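PDB 2QIR: aminoglycoside 6-N-acetyltransferase type Ib11 from Salmonella typhimurium, which probably transfers the acetyl group of acetyl-CoA to the 6'-amino group of aminoglycosides such as kanamycin, giving resistance to these antibiotics. Local coordinates for residues Q81-L86 against G103-L108. The protein carries 2 engineered substitutions. Numbering follows the deposited sequence.
Engineered in segment 103-108: Gln106 (natural residue Leu), Leu107 (natural residue Ser). With 9CS ((1R,2S,3S,4R,6S)-4,6-diamino-3-[(3-amino-3-deoxy-alpha-D-glucopyranosyl)oxy]-2-hydroxycyclohexyl 2,6-diamino-2,6-dideoxy-alpha-D-glucopyranoside), chain C.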
loop_
_atom_site.group_PDB
_atom_site.type_symbol
_atom_site.label_atom_id
_atom_site.label_comp_id
_atom_site.label_asym_id
_atom_site.label_seq_id
_atom_site.Cartn_x
_atom_site.Cartn_y
_atom_site.Cartn_z
ATOM N N GLN A 81 -0.891 3.194 -1.497
ATOM C CA GLN A 81 -2.338 3.145 -1.625
ATOM C C GLN A 81 -2.920 2.718 -0.288
ATOM O O GLN A 81 -2.420 1.770 0.323
ATOM C CB GLN A 81 -2.747 2.035 -2.594
ATOM C CG GLN A 81 -2.800 2.403 -4.003
ATOM C CD GLN A 81 -3.164 1.235 -4.890
ATOM O OE1 GLN A 81 -3.415 0.105 -4.417
ATOM N NE2 GLN A 81 -3.209 1.495 -6.187
ATOM N N SER A 82 -4.005 3.362 0.128
ATOM C CA SER A 82 -4.848 2.788 1.164
ATOM C C SER A 82 -6.230 2.488 0.575
ATOM O O SER A 82 -6.633 3.106 -0.401
ATOM C CB SER A 82 -4.922 3.702 2.400
ATOM O OG SER A 82 -5.561 4.934 2.109
ATOM N N TYR A 83 -6.943 1.525 1.142
ATOM C CA TYR A 83 -8.263 1.195 0.636
ATOM C C TYR A 83 -9.173 0.736 1.783
ATOM O O TYR A 83 -8.707 0.191 2.772
ATOM C CB TYR A 83 -8.192 0.145 -0.523
ATOM C CG TYR A 83 -7.593 -1.200 -0.127
ATOM C CD1 TYR A 83 -8.388 -2.189 0.445
ATOM C CD2 TYR A 83 -6.229 -1.472 -0.311
ATOM C CE1 TYR A 83 -7.857 -3.423 0.828
ATOM C CE2 TYR A 83 -5.686 -2.714 0.065
ATOM C CZ TYR A 83 -6.507 -3.680 0.637
ATOM O OH TYR A 83 -5.996 -4.896 1.048
ATOM N N VAL A 84 -10.464 0.995 1.645
ATOM C CA VAL A 84 -11.459 0.476 2.539
ATOM C C VAL A 84 -11.766 -0.942 2.056
ATOM O O VAL A 84 -12.306 -1.137 0.960
ATOM C CB VAL A 84 -12.713 1.365 2.538
ATOM C CG1 VAL A 84 -13.819 0.791 3.479
ATOM C CG2 VAL A 84 -12.332 2.827 2.900
ATOM N N ALA A 85 -11.355 -1.929 2.856
ATOM C CA ALA A 85 -11.482 -3.336 2.486
ATOM C C ALA A 85 -12.923 -3.704 2.167
ATOM O O ALA A 85 -13.191 -4.299 1.134
ATOM C CB ALA A 85 -10.888 -4.251 3.582
ATOM N N LEU A 86 -13.849 -3.321 3.036
ATOM C CA LEU A 86 -15.281 -3.515 2.800
ATOM C C LEU A 86 -15.782 -2.857 1.513
ATOM O O LEU A 86 -16.752 -3.324 0.917
ATOM C CB LEU A 86 -16.088 -3.010 3.999
ATOM C CG LEU A 86 -17.588 -3.316 4.103
ATOM C CD1 LEU A 86 -17.810 -4.799 4.251
ATOM C CD2 LEU A 86 -18.213 -2.580 5.267
ATOM N N GLY A 103 -6.685 -1.495 3.976
ATOM C CA GLY A 103 -5.562 -2.222 3.440
ATOM C C GLY A 103 -4.541 -1.276 2.856
ATOM O O GLY A 103 -4.861 -0.134 2.503
ATOM N N ILE A 104 -3.303 -1.744 2.751
ATOM C CA ILE A 104 -2.271 -0.935 2.112
ATOM C C ILE A 104 -1.489 -1.681 1.062
ATOM O O ILE A 104 -1.365 -2.907 1.125
ATOM C CB ILE A 104 -1.326 -0.249 3.134
ATOM C CG1 ILE A 104 -0.441 -1.276 3.849
ATOM C CG2 ILE A 104 -2.138 0.617 4.091
ATOM C CD1 ILE A 104 0.598 -0.678 4.781
ATOM N N ASP A 105 -1.000 -0.930 0.076
ATOM C CA ASP A 105 -0.014 -1.418 -0.905
ATOM C C ASP A 105 1.000 -0.303 -1.139
ATOM O O ASP A 105 0.670 0.877 -0.967
ATOM C CB ASP A 105 -0.663 -1.798 -2.242
ATOM C CG ASP A 105 -1.756 -2.832 -2.091
ATOM O OD1 ASP A 105 -1.415 -4.028 -1.901
ATOM O OD2 ASP A 105 -2.954 -2.443 -2.164
ATOM N N GLN A 106 2.221 -0.664 -1.531
ATOM C CA GLN A 106 3.242 0.351 -1.794
ATOM C C GLN A 106 4.472 -0.147 -2.558
ATOM O O GLN A 106 4.738 -1.346 -2.656
ATOM C CB GLN A 106 3.657 1.072 -0.499
ATOM C CG GLN A 106 4.578 0.302 0.431
ATOM C CD GLN A 106 3.964 -0.984 0.976
ATOM O OE1 GLN A 106 4.614 -2.047 0.959
ATOM N NE2 GLN A 106 2.712 -0.902 1.464
ATOM N N LEU A 107 5.223 0.808 -3.083
ATOM C CA LEU A 107 6.404 0.518 -3.854
ATOM C C LEU A 107 7.412 1.651 -3.672
ATOM O O LEU A 107 7.036 2.806 -3.410
ATOM C CB LEU A 107 6.046 0.336 -5.335
ATOM C CG LEU A 107 5.491 1.552 -6.115
ATOM C CD1 LEU A 107 6.607 2.376 -6.779
ATOM C CD2 LEU A 107 4.477 1.101 -7.156
ATOM N N LEU A 108 8.684 1.303 -3.807
ATOM C CA LEU A 108 9.762 2.269 -3.835
ATOM C C LEU A 108 10.199 2.436 -5.289
ATOM O O LEU A 108 10.380 1.450 -6.002
ATOM C CB LEU A 108 10.925 1.784 -2.969
ATOM C CG LEU A 108 10.770 1.803 -1.441
ATOM C CD1 LEU A 108 12.002 1.157 -0.784
ATOM C CD2 LEU A 108 10.552 3.226 -0.917
HETATM C C1 9CS C . -2.247 -3.887 -6.101
HETATM C C2 9CS C . -1.783 -4.132 -7.553
HETATM C C3 9CS C . -1.002 -5.460 -7.644
HETATM C C4 9CS C . 0.189 -5.460 -6.673
HETATM C C5 9CS C . -0.293 -5.058 -5.272
HETATM C C6 9CS C . 0.955 -4.841 -4.440
HETATM C C7 9CS C . -6.727 -4.859 -3.295
HETATM C C8 9CS C . -6.519 -3.676 -4.262
HETATM C C9 9CS C . -5.375 -3.957 -5.269
HETATM C C10 9CS C . -4.087 -4.478 -4.590
HETATM C C11 9CS C . -4.369 -5.603 -3.567
HETATM C C12 9CS C . -5.438 -5.197 -2.548
HETATM C C13 9CS C . -8.189 -2.231 -5.202
HETATM C C14 9CS C . -9.720 -2.245 -5.066
HETATM C C15 9CS C . -10.340 -3.163 -6.125
HETATM C C16 9CS C . -9.898 -2.777 -7.552
HETATM C C17 9CS C . -8.371 -2.493 -7.638
HETATM C C18 9CS C . -7.992 -1.750 -8.936
HETATM N N1 9CS C . 0.673 -5.202 -3.050
HETATM N N2 9CS C . -3.146 -5.942 -2.830
HETATM N N3 9CS C . -7.816 -4.609 -2.347
HETATM N N4 9CS C . -11.803 -3.095 -6.047
HETATM O O5 9CS C . -1.080 -3.828 -5.276
HETATM O O7 9CS C . -0.558 -5.688 -8.974
HETATM O O8 9CS C . 0.795 -6.752 -6.611
HETATM O O9 9CS C . -3.168 -4.934 -5.615
HETATM O O10 9CS C . -5.072 -2.775 -6.018
HETATM O O11 9CS C . -7.707 -3.587 -5.020
HETATM O O12 9CS C . -7.825 -1.690 -6.513
HETATM O O13 9CS C . -10.075 -2.677 -3.747
HETATM O O14 9CS C . -10.297 -3.813 -8.478
HETATM O O15 9CS C . -6.726 -2.249 -9.380
HETATM N N6 9CS C . -2.902 -4.155 -8.455
HETATM O O HOH W 1 -3.443 -4.945 1.013
#
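The Tyr83 ring lies between Gly103 and the bound aminoglycoside 9CS. Gly103 CA covers one face, 3.5 Å from the ring centroid, in a CH-pi contact. Amino group N3 of 9CS sits over the opposite face, 3.4 Å from Tyr83 CZ. At the ring edge, near its plane, lies Asp105 OD2. The segments lie on neighbouring antiparallel strands, 75-84 and 101-108, in the central sheet of the GNAT fold. Tyr83 pairs with Gly103 and Gln81 with Asp105, each through two backbone hydrogen bonds. Ser82 and Ile104 form the non-hydrogen-bonded pair between them and face helix 118-131. The Tyr83 ring leans across the other strand because CG stands between the backbone N and the carbonyl carbon (chi1 62°). Its CE2 and CZ lie directly against the Gly103 backbone.

Gln81, Tyr83 and Asp105 share the aminoglycoside side of the sheet. The Gln81 amide and Asp105 carboxylate planes are 83° apart. Gln81 OE1 and Asp105 OD2, both acceptors, are 3.4 Å apart without a bond, while Gln81 NE2 is hydrogen-bonded to Tyr79 OH. Asp105 OD1 accepts from 9CS N1 and from 9CS N2, each at 2.7 Å. Leu108, farther along the strand, binds coenzyme A through its backbone N. Tyr83 OH is hydrogen-bonded to Gln140 OE1. A water in the ring plane, its O 2.6 Å from Tyr83 OH, links the phenol to Ile104 O.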